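Local atomic coordinates of CT263 (Chlamydia trachomatis, PDB entry 4QAS), a protein that probably hydrolyses the N-glycosidic bond of a futalosine-type nucleoside in menaquinone synthesis, as a nucleosidase of the MTAN family. Residues A[110-115]-A[157-162]; A[91-96]-A[118-123]. The protein carries 1 engineered substitution. All coordinates share one frame; numbering follows the deposited sequence. Where two conformers were deposited one is given.

Interaction 1: A[110-115]-A[157-162]; sequences EVTPIP and PCSMIK
In the mixed sheet of this MTAN-type protein, the start of strand 158-167 is covered by the irregular chain 110-115 that follows strand 106-110. The two run 63° apart and meet closest at T112 and S159, where two direct hydrogen bonds join them. T112 N gives a nearly straight hydrogen bond to C158 O (3.0 Å), lying in that carbonyl's plane. The carbonyl oxygen of T112 takes a hydrogen bond from S159 OG, with water 1 as a further likely donor. S159 OG, set anti to its own carbonyl carbon (chi1 -62°), approaches T112 O at 2.8 Å from above the carbonyl plane. Water 1 accepts from M160 N, so it can bridge the two backbones. Water 2 links the side chain of T112 to the strand backbone: it accepts from C158 N and hydrogen-bonds T112 OG1 at 2.8 Å. Apolar side chains flank these bonds. The tip of I114, CD1, crosses the side chain of I161 at about a right angle and presses on CG1 at 3.3 Å, a tight contact, while I114 CG1 lies against S159 CB. V111 CG1 meets the methyl CE of M160, at the end of an extended chain, at 4.1 Å. Helix 180-197 packs on I114 and I161 through I194, and strand 90-99 supplies I93 beside V111 and M160 and T92, whose OG1 bonds I114 N and M160 O.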
loop_
_atom_site.group_PDB
_atom_site.type_symbol
_atom_site.label_atom_id
_atom_site.label_comp_id
_atom_site.label_asym_id
_atom_site.label_seq_id
_atom_site.Cartn_x
_atom_site.Cartn_y
_atom_site.Cartn_z
ATOM N N GLU A 110 -17.626 -8.694 -20.652
ATOM C CA GLU A 110 -16.314 -9.122 -20.220
ATOM C C GLU A 110 -15.564 -7.939 -19.609
ATOM O O GLU A 110 -15.725 -6.784 -20.021
ATOM C CB GLU A 110 -15.514 -9.662 -21.402
ATOM C CG GLU A 110 -14.390 -10.597 -20.990
ATOM C CD GLU A 110 -14.901 -11.968 -20.532
ATOM O OE1 GLU A 110 -14.083 -12.774 -20.027
ATOM O OE2 GLU A 110 -16.090 -12.260 -20.731
ATOM N N VAL A 111 -14.736 -8.249 -18.611
ATOM C CA VAL A 111 -13.845 -7.244 -18.058
ATOM C C VAL A 111 -12.443 -7.822 -18.041
ATOM O O VAL A 111 -12.219 -9.026 -18.186
ATOM C CB VAL A 111 -14.257 -6.702 -16.674
ATOM C CG1 VAL A 111 -15.403 -5.713 -16.793
ATOM C CG2 VAL A 111 -14.646 -7.827 -15.784
ATOM N N THR A 112 -11.480 -6.915 -17.966
ATOM C CA THR A 112 -10.080 -7.280 -18.182
ATOM C C THR A 112 -9.495 -7.812 -16.877
ATOM O O THR A 112 -9.394 -7.052 -15.902
ATOM C CB THR A 112 -9.308 -6.061 -18.629
ATOM O OG1 THR A 112 -9.861 -5.603 -19.874
ATOM C CG2 THR A 112 -7.824 -6.388 -18.809
ATOM N N PRO A 113 -9.065 -9.074 -16.806
ATOM C CA PRO A 113 -8.577 -9.590 -15.526
ATOM C C PRO A 113 -7.210 -9.033 -15.173
ATOM O O PRO A 113 -6.346 -8.814 -16.020
ATOM C CB PRO A 113 -8.507 -11.107 -15.738
ATOM C CG PRO A 113 -9.220 -11.368 -16.994
ATOM C CD PRO A 113 -9.090 -10.130 -17.826
ATOM N N ILE A 114 -7.026 -8.825 -13.884
ATOM C CA ILE A 114 -5.782 -8.318 -13.320
ATOM C C ILE A 114 -4.852 -9.496 -13.092
ATOM O O ILE A 114 -5.287 -10.524 -12.546
ATOM C CB ILE A 114 -6.081 -7.600 -12.005
ATOM C CG1 ILE A 114 -6.839 -6.318 -12.329
ATOM C CG2 ILE A 114 -4.803 -7.328 -11.193
ATOM C CD1 ILE A 114 -7.617 -5.807 -11.213
ATOM N N PRO A 115 -3.580 -9.379 -13.443
ATOM C CA PRO A 115 -2.645 -10.487 -13.224
ATOM C C PRO A 115 -2.545 -10.875 -11.757
ATOM O O PRO A 115 -2.623 -10.033 -10.857
ATOM C CB PRO A 115 -1.311 -9.921 -13.709
ATOM C CG PRO A 115 -1.647 -8.792 -14.607
ATOM C CD PRO A 115 -2.937 -8.233 -14.123
ATOM N N PRO A 157 -10.206 0.459 -21.277
ATOM C CA PRO A 157 -10.275 -0.844 -20.611
ATOM C C PRO A 157 -10.673 -0.688 -19.145
ATOM O O PRO A 157 -10.357 0.307 -18.487
ATOM C CB PRO A 157 -8.847 -1.394 -20.734
ATOM C CG PRO A 157 -8.135 -0.517 -21.686
ATOM C CD PRO A 157 -8.842 0.791 -21.720
ATOM N N CYS A 158 -11.401 -1.683 -18.631
ATOM C CA CYS A 158 -11.900 -1.695 -17.262
ATOM C C CYS A 158 -11.566 -3.019 -16.603
ATOM O O CYS A 158 -11.813 -4.085 -17.191
ATOM C CB CYS A 158 -13.424 -1.516 -17.242
ATOM S SG CYS A 158 -14.157 -1.281 -15.620
ATOM N N SER A 159 -10.996 -2.953 -15.410
ATOM C CA SER A 159 -10.708 -4.120 -14.597
ATOM C C SER A 159 -11.415 -3.966 -13.271
ATOM O O SER A 159 -11.781 -2.867 -12.874
ATOM C CB SER A 159 -9.206 -4.273 -14.352
ATOM O OG SER A 159 -8.493 -4.467 -15.529
ATOM N N MET A 160 -11.642 -5.086 -12.602
ATOM C CA MET A 160 -12.359 -5.113 -11.344
ATOM C C MET A 160 -11.638 -5.966 -10.334
ATOM O O MET A 160 -11.164 -7.045 -10.654
ATOM C CB MET A 160 -13.718 -5.741 -11.524
ATOM C CG MET A 160 -14.738 -4.802 -11.982
ATOM S SD MET A 160 -16.293 -5.598 -12.170
ATOM C CE MET A 160 -17.108 -4.443 -13.264
ATOM N N ILE A 161 -11.568 -5.450 -9.129
ATOM C CA ILE A 161 -11.093 -6.157 -7.943
ATOM C C ILE A 161 -12.280 -6.203 -6.995
ATOM O O ILE A 161 -12.841 -5.160 -6.652
ATOM C CB ILE A 161 -9.949 -5.402 -7.256
ATOM C CG1 ILE A 161 -8.762 -5.243 -8.198
ATOM C CG2 ILE A 161 -9.520 -6.136 -6.000
ATOM C CD1 ILE A 161 -7.708 -4.239 -7.723
ATOM N N LYS A 162 -12.665 -7.401 -6.576
ATOM C CA LYS A 162 -13.762 -7.555 -5.636
ATOM C C LYS A 162 -13.298 -8.442 -4.495
ATOM O O LYS A 162 -12.786 -9.530 -4.726
ATOM C CB LYS A 162 -15.005 -8.136 -6.305
ATOM C CG LYS A 162 -15.555 -7.232 -7.411
ATOM C CD LYS A 162 -16.337 -6.027 -6.895
ATOM C CE LYS A 162 -16.431 -4.910 -7.951
ATOM N NZ LYS A 162 -17.428 -3.880 -7.619
HETATM O O HOH W 1 -11.168 -7.637 -13.864
HETATM O O HOH W 2 -12.137 -4.008 -20.308
#

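Interaction 2: A[91-96]-A[118-123]; sequences YTITSV and PLAQLT
Four backbone hydrogen bonds join strands 90-99 and 119-124 in parallel pairing, interrupted by a beta bulge at T94 and S95 that shifts the register by one. Before it, T92 N donates to P118 O (2.9 Å) and A120 N to T92 O (3.0 Å). The N-H...O angle of A120 N to T92 O is 138°, although the donor lies nearly along the C=O axis. A120 O receives T94 N at 3.0 Å; beyond the bulge, L122 N reaches S95 O at 3.1 Å. I93, A120, V96 and L122 share one face. There I93 CG2 lies on L122 CB, crossing it obliquely, and L122 CD2 runs alongside V96 CG2. The Y91 ring, with CG anti to its carbonyl carbon (chi1 -66°), brings CD2 to A120 CB at 3.7 Å, and P118 O sits at its edge near the ring plane. On the other face T92 CG2 and L119 CD2 lie side by side. At the corner T94 points toward the partner strand, its side chain at about a right angle to that of L119, with CG2 near L119 CB. Farther out, M160 of strand 158-167 packs on I93, V96 and L122, and L139 packs on Y91, A120 and L122. E108 OE1 hydrogen-bonds S95 OG, which also accepts from water 3; that water lies 2.8 Å from T94 OG1 and accepts from Q121 NE2 at 3.1 Å.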
loop_
_atom_site.group_PDB
_atom_site.type_symbol
_atom_site.label_atom_id
_atom_site.label_comp_id
_atom_site.label_asym_id
_atom_site.label_seq_id
_atom_site.Cartn_x
_atom_site.Cartn_y
_atom_site.Cartn_z
ATOM N N TYR A 91 -10.587 -11.147 -5.491
ATOM C CA TYR A 91 -10.690 -11.734 -6.812
ATOM C C TYR A 91 -10.603 -10.637 -7.854
ATOM O O TYR A 91 -10.904 -9.474 -7.589
ATOM C CB TYR A 91 -12.040 -12.426 -6.985
ATOM C CG TYR A 91 -12.236 -13.619 -6.116
ATOM C CD1 TYR A 91 -12.767 -13.516 -4.842
ATOM C CD2 TYR A 91 -11.927 -14.894 -6.587
ATOM C CE1 TYR A 91 -12.976 -14.625 -4.062
ATOM C CE2 TYR A 91 -12.143 -16.019 -5.812
ATOM C CZ TYR A 91 -12.662 -15.882 -4.537
ATOM O OH TYR A 91 -12.900 -16.972 -3.713
ATOM N N THR A 92 -10.204 -11.054 -9.048
ATOM C CA THR A 92 -10.410 -10.254 -10.242
ATOM C C THR A 92 -11.548 -10.848 -11.050
ATOM O O THR A 92 -11.771 -12.053 -11.028
ATOM C CB THR A 92 -9.120 -10.115 -11.067
ATOM O OG1 THR A 92 -9.350 -9.130 -12.094
ATOM C CG2 THR A 92 -8.640 -11.417 -11.645
ATOM N N ILE A 93 -12.284 -10.002 -11.734
ATOM C CA ILE A 93 -13.517 -10.401 -12.424
ATOM C C ILE A 93 -13.265 -10.651 -13.903
ATOM O O ILE A 93 -12.576 -9.871 -14.584
ATOM C CB ILE A 93 -14.584 -9.325 -12.203
ATOM C CG1 ILE A 93 -14.784 -9.081 -10.711
ATOM C CG2 ILE A 93 -15.865 -9.682 -12.922
ATOM C CD1 ILE A 93 -15.125 -10.344 -9.891
ATOM N N THR A 94 -13.837 -11.740 -14.423
ATOM C CA THR A 94 -13.734 -12.052 -15.841
ATOM C C THR A 94 -14.908 -11.492 -16.617
ATOM O O THR A 94 -14.729 -10.997 -17.732
ATOM C CB THR A 94 -13.648 -13.567 -16.023
ATOM O OG1 THR A 94 -14.771 -14.191 -15.388
ATOM C CG2 THR A 94 -12.369 -14.090 -15.376
ATOM N N SER A 95 -16.113 -11.600 -16.078
ATOM C CA SER A 95 -17.284 -10.993 -16.688
ATOM C C SER A 95 -18.228 -10.560 -15.582
ATOM O O SER A 95 -18.233 -11.117 -14.483
ATOM C CB SER A 95 -17.974 -11.927 -17.685
ATOM O OG SER A 95 -18.673 -12.930 -16.995
ATOM N N VAL A 96 -19.007 -9.534 -15.892
ATOM C CA VAL A 96 -19.994 -8.995 -14.984
ATOM C C VAL A 96 -21.348 -8.996 -15.684
ATOM O O VAL A 96 -21.456 -8.594 -16.858
ATOM C CB VAL A 96 -19.590 -7.598 -14.486
ATOM C CG1 VAL A 96 -19.367 -6.624 -15.643
ATOM C CG2 VAL A 96 -20.593 -7.088 -13.484
ATOM N N PRO A 118 -6.997 -14.394 -8.383
ATOM C CA PRO A 118 -7.872 -15.482 -8.812
ATOM C C PRO A 118 -9.123 -14.955 -9.478
ATOM O O PRO A 118 -9.616 -13.871 -9.170
ATOM C CB PRO A 118 -8.202 -16.210 -7.510
ATOM C CG PRO A 118 -8.062 -15.163 -6.464
ATOM C CD PRO A 118 -6.998 -14.230 -6.917
ATOM N N LEU A 119 -9.643 -15.760 -10.401
ATOM C CA LEU A 119 -10.734 -15.337 -11.265
ATOM C C LEU A 119 -12.087 -15.618 -10.627
ATOM O O LEU A 119 -12.293 -16.664 -9.992
ATOM C CB LEU A 119 -10.627 -16.073 -12.599
ATOM C CG LEU A 119 -9.281 -15.999 -13.323
ATOM C CD1 LEU A 119 -9.315 -16.803 -14.612
ATOM C CD2 LEU A 119 -8.923 -14.563 -13.598
ATOM N N ALA A 120 -13.044 -14.729 -10.881
ATOM C CA ALA A 120 -14.424 -14.940 -10.456
ATOM C C ALA A 120 -15.367 -14.210 -11.398
ATOM O O ALA A 120 -14.981 -13.257 -12.088
ATOM C CB ALA A 120 -14.681 -14.446 -9.031
ATOM N N GLN A 121 -16.622 -14.639 -11.385
ATOM C CA GLN A 121 -17.707 -13.966 -12.093
ATOM C C GLN A 121 -18.511 -13.134 -11.117
ATOM O O GLN A 121 -18.620 -13.468 -9.930
ATOM C CB GLN A 121 -18.637 -14.977 -12.746
ATOM C CG GLN A 121 -17.991 -15.688 -13.939
ATOM C CD GLN A 121 -18.909 -16.701 -14.606
ATOM O OE1 GLN A 121 -19.693 -17.379 -13.941
ATOM N NE2 GLN A 121 -18.812 -16.809 -15.930
ATOM N N LEU A 122 -19.018 -12.005 -11.608
ATOM C CA LEU A 122 -19.705 -11.009 -10.792
ATOM C C LEU A 122 -21.094 -10.795 -11.371
ATOM O O LEU A 122 -21.262 -10.733 -12.588
ATOM C CB LEU A 122 -18.953 -9.703 -10.843
ATOM C CG LEU A 122 -19.520 -8.558 -10.010
ATOM C CD1 LEU A 122 -19.534 -8.895 -8.506
ATOM C CD2 LEU A 122 -18.730 -7.329 -10.281
ATOM N N THR A 123 -22.094 -10.707 -10.501
ATOM C CA THR A 123 -23.425 -10.260 -10.866
ATOM C C THR A 123 -23.720 -8.999 -10.089
ATOM O O THR A 123 -23.465 -8.948 -8.886
ATOM C CB THR A 123 -24.459 -11.311 -10.526
ATOM O OG1 THR A 123 -24.198 -12.471 -11.306
ATOM C CG2 THR A 123 -25.860 -10.843 -10.856
HETATM O O HOH W 3 -16.796 -14.900 -17.197
HETATM O O HOH W 4 -20.809 -12.889 -14.586
#

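After the strands up to 71-80 the chain enters 91-96, turns through strand 106-110 into 110-115, and returns at 118-123, where interaction 2 closes a loop that has no helix. It then runs on through strand 139-141 and helix 144-153 to 157-162, closing interaction 1. The segments alternate along the chain, so the two closures cross rather than nest. Their centres lie about 8 Å apart, and strands 90-99 and 158-167 are antiparallel neighbours in one sheet. Direct links complete the joint: V111 N lies 2.9 Å from T94 O and Y91 N 2.8 Å from K162 O, both probable hydrogen bonds, tying loop 110-115 and strand 158-167 to strand 90-99.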